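Local coordinates for crystal protein (Bacillus thuringiensis serovar dakota, PDB 2ZTB), which recognises cancer cells and, like aerolysin-type toxins, probably kills them by assembling into membrane-piercing beta-barrel pores, at residues 59-64 against 189-194; 63-68 against 120-125; 112-117 against 140-145; 182-187 against 227-232. One frame throughout, in Å; residues are numbered along the deposited sequence.

In the fold
Contacts 1 and 4 share the long strand 168-199, which lies between 61-90 and 223-247 and pairs antiparallel with both; contact 1 samples one partner and contact 4 the other. Both rest on backbone hydrogen bonds. Contacts 1, 3 and 4 are partly buried, whereas contact 2 is buried. It shares Lys63 and Asn64 with contact 1 and is held by packing on a phenylalanine ring, against which Ile189 CD1 of contact 1 also rests. In contact 3 the two-stranded hairpin meets the main sheet through one aromatic contact and a serine hydroxyl bonded to an amide and a water. It adjoins contact 4 within that sheet, Ser115 N lying 2.8 Å from Arg227 O, a probable hydrogen bond.

Contact 1 of 4, residues 59-64 against 189-194; sequences YYCYKN and ITVDGY
Two tyrosine rings meet just beyond the paired strands in a T-shaped stack. Tyr59 presents its CD2 edge to one face of Tyr194, with CD2 3.5 Å from Tyr194 CG and the ring planes turned 86° apart. Near the plane of the Tyr194 ring, at its edge, comes the carbonyl oxygen of Tyr60, which also accepts the amide Tyr194 N at 2.8 Å from above the carbonyl plane. Water 1 ties the same corner together by donating to both Tyr59 O and Tyr194 O.

From here the chains settle into antiparallel pairing. Tyr62 and Asp192 bond reciprocally through their backbones, Tyr62 N reaching Asp192 O almost straight at 2.9 Å. Asn64 and Thr190 form the next hydrogen-bonded pair, with Thr190 N in the carbonyl plane on a lone pair of Asn64 O, while the return bond from Asn64 N is weak. Where Cys61 faces Gly193 the backbones close to 4.0 Å between CA atoms, a spacing possible because Gly193 brings no side chain against Tyr60 O. Cys61 SG, anti to its backbone N (chi1 -176°), swings across to Val191 CG1 at 3.7 Å.

On the face bearing Tyr62, Asn64 and Asp192, Arg5 adds a salt bridge to Asp192 and a cation-pi contact to Tyr62. Helix 215-218 packs Ala215 on Cys61 and Val191. Strand 4-7 pairs with the edge of 61-64 away from 189-192, whose backbone bonds on its other side to Thr222 and Gly224, so the pair lies inside the antiparallel sheet.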
# COMPACT_ATOMS: atom_id res chain seq x y z
N TYR A 59 -12.45 29.34 -7.02
CA TYR A 59 -11.97 28.97 -5.69
C TYR A 59 -12.06 27.45 -5.53
O TYR A 59 -13.15 26.90 -5.41
CB TYR A 59 -12.83 29.64 -4.62
CG TYR A 59 -12.56 31.11 -4.44
CD1 TYR A 59 -13.17 32.07 -5.27
CD2 TYR A 59 -11.70 31.55 -3.44
CE1 TYR A 59 -12.92 33.43 -5.11
CE2 TYR A 59 -11.45 32.91 -3.26
CZ TYR A 59 -12.05 33.84 -4.10
OH TYR A 59 -11.80 35.18 -3.90
N TYR A 60 -10.90 26.79 -5.56
CA TYR A 60 -10.85 25.33 -5.50
C TYR A 60 -10.25 24.83 -4.20
O TYR A 60 -9.75 25.62 -3.40
CB TYR A 60 -10.08 24.77 -6.71
CG TYR A 60 -10.79 25.03 -8.01
CD1 TYR A 60 -10.41 26.10 -8.84
CD2 TYR A 60 -11.88 24.25 -8.40
CE1 TYR A 60 -11.08 26.36 -10.03
CE2 TYR A 60 -12.55 24.50 -9.57
CZ TYR A 60 -12.15 25.55 -10.38
OH TYR A 60 -12.83 25.78 -11.55
N CYS A 61 -10.34 23.52 -3.98
CA CYS A 61 -9.86 22.91 -2.75
C CYS A 61 -9.35 21.50 -3.03
O CYS A 61 -10.05 20.67 -3.64
CB CYS A 61 -10.97 22.90 -1.69
SG CYS A 61 -10.50 22.27 -0.10
N TYR A 62 -8.13 21.24 -2.57
CA TYR A 62 -7.39 20.04 -2.94
C TYR A 62 -6.95 19.27 -1.72
O TYR A 62 -6.65 19.86 -0.69
CB TYR A 62 -6.14 20.39 -3.76
CG TYR A 62 -6.39 21.26 -4.96
CD1 TYR A 62 -6.28 22.66 -4.87
CD2 TYR A 62 -6.72 20.71 -6.19
CE1 TYR A 62 -6.50 23.48 -5.97
CE2 TYR A 62 -6.93 21.53 -7.32
CZ TYR A 62 -6.82 22.90 -7.19
OH TYR A 62 -7.03 23.71 -8.30
N LYS A 63 -6.95 17.95 -1.85
CA LYS A 63 -6.25 17.05 -0.95
C LYS A 63 -4.95 16.61 -1.65
O LYS A 63 -4.88 16.50 -2.88
CB LYS A 63 -7.13 15.84 -0.60
CG LYS A 63 -7.78 15.12 -1.79
CD LYS A 63 -8.41 13.81 -1.31
CE LYS A 63 -8.87 12.93 -2.45
NZ LYS A 63 -10.07 13.38 -3.20
N ASN A 64 -3.91 16.41 -0.84
CA ASN A 64 -2.56 16.17 -1.32
C ASN A 64 -1.93 15.04 -0.51
O ASN A 64 -2.17 14.94 0.69
CB ASN A 64 -1.66 17.40 -1.13
CG ASN A 64 -2.27 18.68 -1.70
OD1 ASN A 64 -3.08 19.36 -1.05
ND2 ASN A 64 -1.86 19.03 -2.90
N ILE A 189 -1.13 13.70 4.57
CA ILE A 189 -2.19 14.21 3.71
C ILE A 189 -2.48 15.65 4.13
O ILE A 189 -2.62 15.93 5.33
CB ILE A 189 -3.51 13.41 3.86
CG1 ILE A 189 -3.29 11.88 3.70
CG2 ILE A 189 -4.61 13.99 2.94
CD1 ILE A 189 -3.13 11.42 2.30
N THR A 190 -2.57 16.56 3.17
CA THR A 190 -2.87 17.96 3.48
C THR A 190 -3.96 18.53 2.58
O THR A 190 -4.02 18.22 1.39
CB THR A 190 -1.64 18.88 3.38
OG1 THR A 190 -1.16 18.89 2.03
CG2 THR A 190 -0.52 18.42 4.34
N VAL A 191 -4.83 19.35 3.17
CA VAL A 191 -5.87 20.03 2.41
C VAL A 191 -5.59 21.54 2.35
O VAL A 191 -5.26 22.16 3.36
CB VAL A 191 -7.30 19.69 2.96
CG1 VAL A 191 -8.33 20.69 2.47
CG2 VAL A 191 -7.70 18.27 2.57
N ASP A 192 -5.70 22.11 1.15
CA ASP A 192 -5.55 23.55 0.96
C ASP A 192 -6.56 24.04 -0.06
O ASP A 192 -6.93 23.29 -0.97
CB ASP A 192 -4.12 23.92 0.54
CG ASP A 192 -3.71 23.28 -0.77
OD1 ASP A 192 -3.89 23.94 -1.82
OD2 ASP A 192 -3.20 22.12 -0.75
N GLY A 193 -7.01 25.29 0.09
CA GLY A 193 -8.01 25.86 -0.81
C GLY A 193 -9.25 26.34 -0.08
O GLY A 193 -9.20 26.63 1.11
N TYR A 194 -10.38 26.39 -0.79
CA TYR A 194 -11.55 27.14 -0.31
C TYR A 194 -12.87 26.40 -0.39
O TYR A 194 -13.03 25.47 -1.20
CB TYR A 194 -11.67 28.48 -1.07
CG TYR A 194 -10.41 29.32 -1.03
CD1 TYR A 194 -9.35 29.07 -1.92
CD2 TYR A 194 -10.27 30.37 -0.12
CE1 TYR A 194 -8.19 29.81 -1.89
CE2 TYR A 194 -9.10 31.15 -0.09
CZ TYR A 194 -8.06 30.84 -0.97
OH TYR A 194 -6.90 31.58 -0.97
O HOH W 1 -13.97 24.77 -3.74

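Contact 2 of 4, residues 63-68 against 120-125; sequences KNVGTV and FKFTSK
Lys63 leaves its strand with CG in the crowded position between backbone N and carbonyl carbon (chi1 50°), runs extended through CD and CE, and bends only at its last torsion (chi4 -72°). Phe122, its CG anti to the carbonyl carbon (chi1 -72°), sends its ring to meet that chain tip to tip. The result is a ring held between two aliphatic groups of the same strand. Lys63 CD lies over one face, 3.5 Å from Phe122 CE2 and displaced toward the rim. Over the opposite face Val65 CG2 stands 3.9 Å from the centroid of the Phe122 ring. Both are CH-pi contacts, made possible because Lys63 and Val65, two residues apart, project from the same side of their strand. Phe120 adds a second aromatic neighbour, with its CD2 4.0 Å from Lys63 CD.

The ammonium group has its real partners outside this pair: Glu6 and Glu12 form salt bridges with NZ, and the carbonyl of Tyr7 accepts a hydrogen bond. Lys63 NZ sits 5.2 Å from the centroid of the Phe122 ring, so any cation-pi attraction is weak at best. Chemically, the lysine works in two parts. Its methylenes join the apolar packing that seats the irregular segment 120-125 on the sheet, while the two carboxylates probably stabilise the buried charge and keep it protonated.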
# COMPACT_ATOMS: atom_id res chain seq x y z
N LYS A 63 -6.95 17.95 -1.85
CA LYS A 63 -6.25 17.05 -0.95
C LYS A 63 -4.95 16.61 -1.65
O LYS A 63 -4.88 16.50 -2.88
CB LYS A 63 -7.13 15.84 -0.60
CG LYS A 63 -7.78 15.12 -1.79
CD LYS A 63 -8.41 13.81 -1.31
CE LYS A 63 -8.87 12.93 -2.45
NZ LYS A 63 -10.07 13.38 -3.20
N ASN A 64 -3.91 16.41 -0.84
CA ASN A 64 -2.56 16.17 -1.32
C ASN A 64 -1.93 15.04 -0.51
O ASN A 64 -2.17 14.94 0.69
CB ASN A 64 -1.66 17.40 -1.13
CG ASN A 64 -2.27 18.68 -1.70
OD1 ASN A 64 -3.08 19.36 -1.05
ND2 ASN A 64 -1.86 19.03 -2.90
N VAL A 65 -1.11 14.23 -1.17
CA VAL A 65 -0.24 13.28 -0.49
C VAL A 65 1.17 13.86 -0.58
O VAL A 65 1.60 14.31 -1.64
CB VAL A 65 -0.31 11.86 -1.14
CG1 VAL A 65 0.56 10.86 -0.38
CG2 VAL A 65 -1.76 11.37 -1.20
N GLY A 66 1.87 13.91 0.55
CA GLY A 66 3.23 14.41 0.56
C GLY A 66 4.21 13.29 0.24
O GLY A 66 3.82 12.23 -0.28
N THR A 67 5.47 13.51 0.58
CA THR A 67 6.53 12.57 0.29
C THR A 67 6.39 11.37 1.22
O THR A 67 6.22 11.54 2.44
CB THR A 67 7.91 13.23 0.47
OG1 THR A 67 7.90 14.50 -0.20
CG2 THR A 67 9.02 12.36 -0.09
N VAL A 68 6.43 10.18 0.62
CA VAL A 68 6.38 8.91 1.31
C VAL A 68 7.69 8.66 2.04
O VAL A 68 8.76 8.72 1.43
CB VAL A 68 6.12 7.75 0.30
CG1 VAL A 68 6.06 6.38 1.01
CG2 VAL A 68 4.82 7.99 -0.48
N PHE A 120 -9.81 8.94 3.39
CA PHE A 120 -9.73 9.69 2.16
C PHE A 120 -9.99 8.79 0.95
O PHE A 120 -9.76 7.58 1.01
CB PHE A 120 -8.36 10.36 2.04
CG PHE A 120 -8.18 11.53 2.96
CD1 PHE A 120 -7.58 11.35 4.21
CD2 PHE A 120 -8.63 12.79 2.60
CE1 PHE A 120 -7.42 12.45 5.08
CE2 PHE A 120 -8.48 13.89 3.46
CZ PHE A 120 -7.87 13.72 4.69
N LYS A 121 -10.49 9.39 -0.12
CA LYS A 121 -10.80 8.63 -1.33
C LYS A 121 -9.98 9.17 -2.49
O LYS A 121 -10.48 9.90 -3.33
CB LYS A 121 -12.31 8.70 -1.65
CG LYS A 121 -13.21 8.29 -0.49
CD LYS A 121 -14.69 8.32 -0.89
CE LYS A 121 -15.57 7.81 0.24
NZ LYS A 121 -15.48 8.72 1.43
N PHE A 122 -8.70 8.83 -2.52
CA PHE A 122 -7.82 9.18 -3.64
C PHE A 122 -8.00 8.28 -4.84
O PHE A 122 -8.12 7.07 -4.71
CB PHE A 122 -6.36 9.15 -3.21
CG PHE A 122 -5.98 10.28 -2.30
CD1 PHE A 122 -6.04 10.13 -0.92
CD2 PHE A 122 -5.56 11.50 -2.83
CE1 PHE A 122 -5.67 11.17 -0.08
CE2 PHE A 122 -5.19 12.54 -1.99
CZ PHE A 122 -5.26 12.38 -0.61
N THR A 123 -8.00 8.93 -6.00
CA THR A 123 -8.19 8.31 -7.30
C THR A 123 -6.84 8.02 -7.97
O THR A 123 -6.69 7.00 -8.65
CB THR A 123 -9.08 9.23 -8.18
OG1 THR A 123 -10.46 8.95 -7.90
CG2 THR A 123 -8.83 9.04 -9.68
N SER A 124 -5.87 8.90 -7.75
CA SER A 124 -4.56 8.72 -8.39
C SER A 124 -3.70 7.67 -7.73
O SER A 124 -3.63 7.57 -6.51
CB SER A 124 -3.80 10.05 -8.55
OG SER A 124 -4.22 11.04 -7.64
N LYS A 125 -3.05 6.87 -8.56
CA LYS A 125 -2.22 5.77 -8.07
C LYS A 125 -1.04 6.32 -7.28
O LYS A 125 -0.52 7.40 -7.58
CB LYS A 125 -1.72 4.93 -9.24
CG LYS A 125 -2.83 4.36 -10.13
CD LYS A 125 -3.51 3.14 -9.53
CE LYS A 125 -4.53 2.59 -10.51
NZ LYS A 125 -4.86 1.16 -10.28

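Contact 3 of 4, residues 112-117 against 140-145; sequences VTSSTT and FSTTIG. With EDO (1,2-ethanediol), chain H.
Val112 and Ser114, alternate residues on one side of their strand, and Phe140 of the neighbouring hairpin carry this contact. Val112 holds CG1 in the crowded position between backbone N and carbonyl carbon (chi1 71°), and its branched end meets Phe140 tip to tip. Its CB sits over one face of the phenylalanine, 3.8 Å from the centroid of the Phe140 ring, a CH-pi contact. Val112 CG1 lies over the same face, 3.6 Å from Phe140 CD2. The same methyl also touches the hydroxyl of Thr142, so the valine bridges two alternate residues, Phe140 and Thr142, whose side chains start toward it.

Ser114 does the polar work. Its OG accepts the amide Gly145 N at 3.2 Å and is hydrogen-bonded to water 2 at 2.7 Å. That water donates in turn to Thr142 OG1 at 2.8 Å, and Glu148 is a further partner of the threonine hydroxyl. A buried serine hydroxyl is thereby gripped from two sides, and Gly145 CA makes a CA-H...O contact of 3.0 Å with Ser114 O. Farther along, Thr116 CG2 and Ile144 CG2 cross at about a right angle, 3.9 Å apart, and a 1,2-ethanediol, probably from the crystallisation liquor, bonds weakly with Thr116 OG1.

The two strand axes run 8.8 Å apart at 35°, a spacing of layers: strand 136-142 forms a separate hairpin with 126-132, laid on the main sheet. A short hairpin tucked against long, Ser- and Thr-rich strands is characteristic of aerolysin-type toxins, in which such a hairpin is thought to be released to form the transmembrane barrel.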
# COMPACT_ATOMS: atom_id res chain seq x y z
N VAL A 112 2.03 -4.98 -1.70
CA VAL A 112 1.79 -3.61 -1.17
C VAL A 112 0.39 -3.53 -0.51
O VAL A 112 -0.56 -4.20 -0.94
CB VAL A 112 2.01 -2.51 -2.26
CG1 VAL A 112 0.89 -2.53 -3.32
CG2 VAL A 112 2.16 -1.11 -1.64
N THR A 113 0.29 -2.75 0.56
CA THR A 113 -0.99 -2.41 1.21
C THR A 113 -0.90 -0.96 1.69
O THR A 113 0.18 -0.48 2.08
CB THR A 113 -1.36 -3.42 2.34
OG1 THR A 113 -2.73 -3.26 2.73
CG2 THR A 113 -0.44 -3.28 3.56
N SER A 114 -2.01 -0.25 1.63
CA SER A 114 -2.05 1.15 2.08
C SER A 114 -3.42 1.50 2.58
O SER A 114 -4.37 0.79 2.31
CB SER A 114 -1.64 2.15 0.99
OG SER A 114 -2.40 1.99 -0.19
N SER A 115 -3.49 2.60 3.31
CA SER A 115 -4.72 3.09 3.87
C SER A 115 -4.47 4.53 4.32
O SER A 115 -3.34 5.04 4.26
CB SER A 115 -5.14 2.23 5.05
OG SER A 115 -4.14 2.29 6.05
N THR A 116 -5.54 5.19 4.75
CA THR A 116 -5.42 6.47 5.44
C THR A 116 -6.14 6.31 6.75
O THR A 116 -7.01 5.44 6.88
CB THR A 116 -5.98 7.67 4.63
OG1 THR A 116 -7.39 7.51 4.48
CG2 THR A 116 -5.31 7.78 3.25
N THR A 117 -5.74 7.09 7.73
CA THR A 117 -6.27 6.93 9.08
C THR A 117 -7.76 7.28 9.19
O THR A 117 -8.41 6.84 10.12
CB THR A 117 -5.43 7.74 10.10
OG1 THR A 117 -5.29 9.11 9.67
CG2 THR A 117 -4.04 7.09 10.26
N PHE A 140 5.51 -0.50 -7.15
CA PHE A 140 4.06 -0.60 -7.29
C PHE A 140 3.47 0.76 -7.68
O PHE A 140 3.94 1.81 -7.23
CB PHE A 140 3.42 -1.04 -5.97
CG PHE A 140 3.64 -2.50 -5.61
CD1 PHE A 140 4.63 -2.86 -4.70
CD2 PHE A 140 2.83 -3.49 -6.14
CE1 PHE A 140 4.83 -4.20 -4.38
CE2 PHE A 140 3.01 -4.82 -5.81
CZ PHE A 140 4.01 -5.18 -4.93
N SER A 141 2.45 0.73 -8.53
CA SER A 141 1.57 1.89 -8.75
C SER A 141 0.20 1.47 -8.20
O SER A 141 -0.52 0.68 -8.83
CB SER A 141 1.52 2.26 -10.24
OG SER A 141 1.07 3.60 -10.41
N THR A 142 -0.15 1.96 -7.02
CA THR A 142 -1.24 1.36 -6.27
C THR A 142 -2.36 2.32 -5.86
O THR A 142 -2.10 3.48 -5.52
CB THR A 142 -0.70 0.56 -5.05
OG1 THR A 142 -1.70 -0.33 -4.57
CG2 THR A 142 -0.22 1.48 -3.94
N THR A 143 -3.60 1.84 -5.90
CA THR A 143 -4.73 2.59 -5.36
C THR A 143 -4.67 2.57 -3.84
O THR A 143 -4.64 1.51 -3.21
CB THR A 143 -6.08 2.01 -5.84
OG1 THR A 143 -6.13 2.01 -7.27
CG2 THR A 143 -7.26 2.83 -5.30
N ILE A 144 -4.63 3.76 -3.25
CA ILE A 144 -4.61 3.93 -1.81
C ILE A 144 -5.83 3.26 -1.18
O ILE A 144 -6.96 3.44 -1.65
CB ILE A 144 -4.52 5.42 -1.43
CG1 ILE A 144 -3.26 6.03 -2.08
CG2 ILE A 144 -4.52 5.60 0.08
CD1 ILE A 144 -3.19 7.58 -2.01
N GLY A 145 -5.58 2.44 -0.15
CA GLY A 145 -6.64 1.73 0.54
C GLY A 145 -6.82 0.32 0.03
O GLY A 145 -7.78 -0.34 0.42
C1 EDO H . -8.40 3.97 3.60
O1 EDO H . -8.45 4.87 2.47
C2 EDO H . -9.47 4.26 4.68
O2 EDO H . -10.80 3.69 4.50
O HOH W 2 -1.94 -0.18 -1.81

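Contact 4 of 4, residues 182-187 against 227-232; sequences SADFSA and RGTVTN
Long antiparallel strands form the elongated body of this aerolysin-like toxin, and the pairing of 182-187 with 227-232 is a section of that sheet. Ala183 and Val230 bond reciprocally through their backbones. Val230 N lies nearly on the extended C=O axis of Ala183, at 2.9 Å from Ala183 O. The next reciprocal pair, Phe185 and Gly228, is more tilted: both amides approach from above the partner's carbonyl plane, with Phe185 N 2.9 Å from Gly228 O.

That tilt accompanies an aromatic ring folded across the neighbouring strand. With CG in the crowded position (chi1 60°), Phe185 lies down over Gly228, whose CA is 3.8 Å from the centroid of the Phe185 ring. Phe185 CE2 reaches on to Thr229 N at 3.4 Å. Gly228 has no side chain to prevent this, so the ring covers bare backbone, the cross-strand glycine-aromatic pairing known from other antiparallel sheets.

On the other face the side chains of Asp184 and Thr229 run alongside each other in one direction. Thr229 OG1 donates to Asp184 OD1 at 2.9 Å, meeting it nearly along the C-O axis.

The two faces therefore differ in chemistry. Phe185, Ala183 and Val230 turn to the hairpin strand 126-132, against Ile128 and Lys130, whereas Ser182, Asp184, Ser186, Arg227, Thr229 and Thr231 make a polar face, on which the threonine bond would help fix the rotation of the carboxylate and probably stabilise the charge on OD1.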
# COMPACT_ATOMS: atom_id res chain seq x y z
N SER A 182 10.23 -6.46 4.89
CA SER A 182 9.21 -5.43 4.79
C SER A 182 9.65 -4.06 5.27
O SER A 182 10.61 -3.92 6.02
CB SER A 182 7.91 -5.85 5.49
OG SER A 182 8.13 -5.98 6.88
N ALA A 183 8.92 -3.05 4.81
CA ALA A 183 9.07 -1.70 5.26
C ALA A 183 7.69 -1.09 5.41
O ALA A 183 6.85 -1.22 4.53
CB ALA A 183 9.91 -0.90 4.27
N ASP A 184 7.47 -0.42 6.54
CA ASP A 184 6.31 0.46 6.68
C ASP A 184 6.57 1.78 5.98
O ASP A 184 7.72 2.24 5.88
CB ASP A 184 5.98 0.73 8.15
CG ASP A 184 5.45 -0.50 8.85
OD1 ASP A 184 4.84 -1.35 8.18
OD2 ASP A 184 5.65 -0.61 10.07
N PHE A 185 5.50 2.40 5.50
CA PHE A 185 5.62 3.75 4.96
C PHE A 185 4.46 4.64 5.42
O PHE A 185 3.43 4.16 5.87
CB PHE A 185 5.78 3.73 3.43
CG PHE A 185 4.64 3.09 2.68
CD1 PHE A 185 3.46 3.80 2.41
CD2 PHE A 185 4.75 1.77 2.23
CE1 PHE A 185 2.40 3.21 1.71
CE2 PHE A 185 3.69 1.16 1.52
CZ PHE A 185 2.50 1.88 1.27
N SER A 186 4.68 5.94 5.36
CA SER A 186 3.62 6.91 5.66
C SER A 186 3.88 8.15 4.84
O SER A 186 4.98 8.33 4.31
CB SER A 186 3.56 7.23 7.16
OG SER A 186 4.77 7.78 7.63
N ALA A 187 2.85 8.98 4.70
CA ALA A 187 2.93 10.26 4.03
C ALA A 187 1.87 11.17 4.65
O ALA A 187 0.77 10.70 4.98
CB ALA A 187 2.68 10.10 2.54
N ARG A 227 -0.78 5.52 5.35
CA ARG A 227 0.09 4.47 5.90
C ARG A 227 0.03 3.24 5.03
O ARG A 227 -0.92 3.04 4.28
CB ARG A 227 -0.31 4.10 7.33
CG ARG A 227 -0.09 5.22 8.32
CD ARG A 227 -0.30 4.79 9.75
NE ARG A 227 -0.12 5.93 10.64
CZ ARG A 227 1.01 6.22 11.29
NH1 ARG A 227 2.09 5.43 11.16
NH2 ARG A 227 1.07 7.29 12.08
N GLY A 228 1.05 2.42 5.13
CA GLY A 228 1.03 1.14 4.46
C GLY A 228 2.28 0.36 4.75
O GLY A 228 3.10 0.78 5.58
N THR A 229 2.40 -0.77 4.07
CA THR A 229 3.53 -1.68 4.18
C THR A 229 3.86 -2.26 2.81
O THR A 229 2.98 -2.56 2.00
CB THR A 229 3.22 -2.83 5.16
OG1 THR A 229 2.78 -2.28 6.40
CG2 THR A 229 4.48 -3.70 5.42
N VAL A 230 5.15 -2.41 2.56
CA VAL A 230 5.64 -3.12 1.37
C VAL A 230 6.43 -4.34 1.84
O VAL A 230 7.39 -4.21 2.60
CB VAL A 230 6.40 -2.17 0.39
CG1 VAL A 230 7.51 -1.40 1.10
CG2 VAL A 230 6.93 -2.94 -0.82
N THR A 231 5.95 -5.53 1.46
CA THR A 231 6.54 -6.82 1.82
C THR A 231 7.09 -7.56 0.58
O THR A 231 6.60 -7.38 -0.55
CB THR A 231 5.54 -7.70 2.55
OG1 THR A 231 5.10 -7.02 3.73
CG2 THR A 231 6.17 -9.01 2.99
N ASN A 232 8.15 -8.34 0.79
CA ASN A 232 8.71 -9.22 -0.23
C ASN A 232 9.03 -10.54 0.46
O ASN A 232 9.61 -10.55 1.55
CB ASN A 232 9.95 -8.59 -0.90
CG ASN A 232 10.40 -9.35 -2.16
OD1 ASN A 232 10.01 -9.01 -3.28
ND2 ASN A 232 11.22 -10.39 -1.98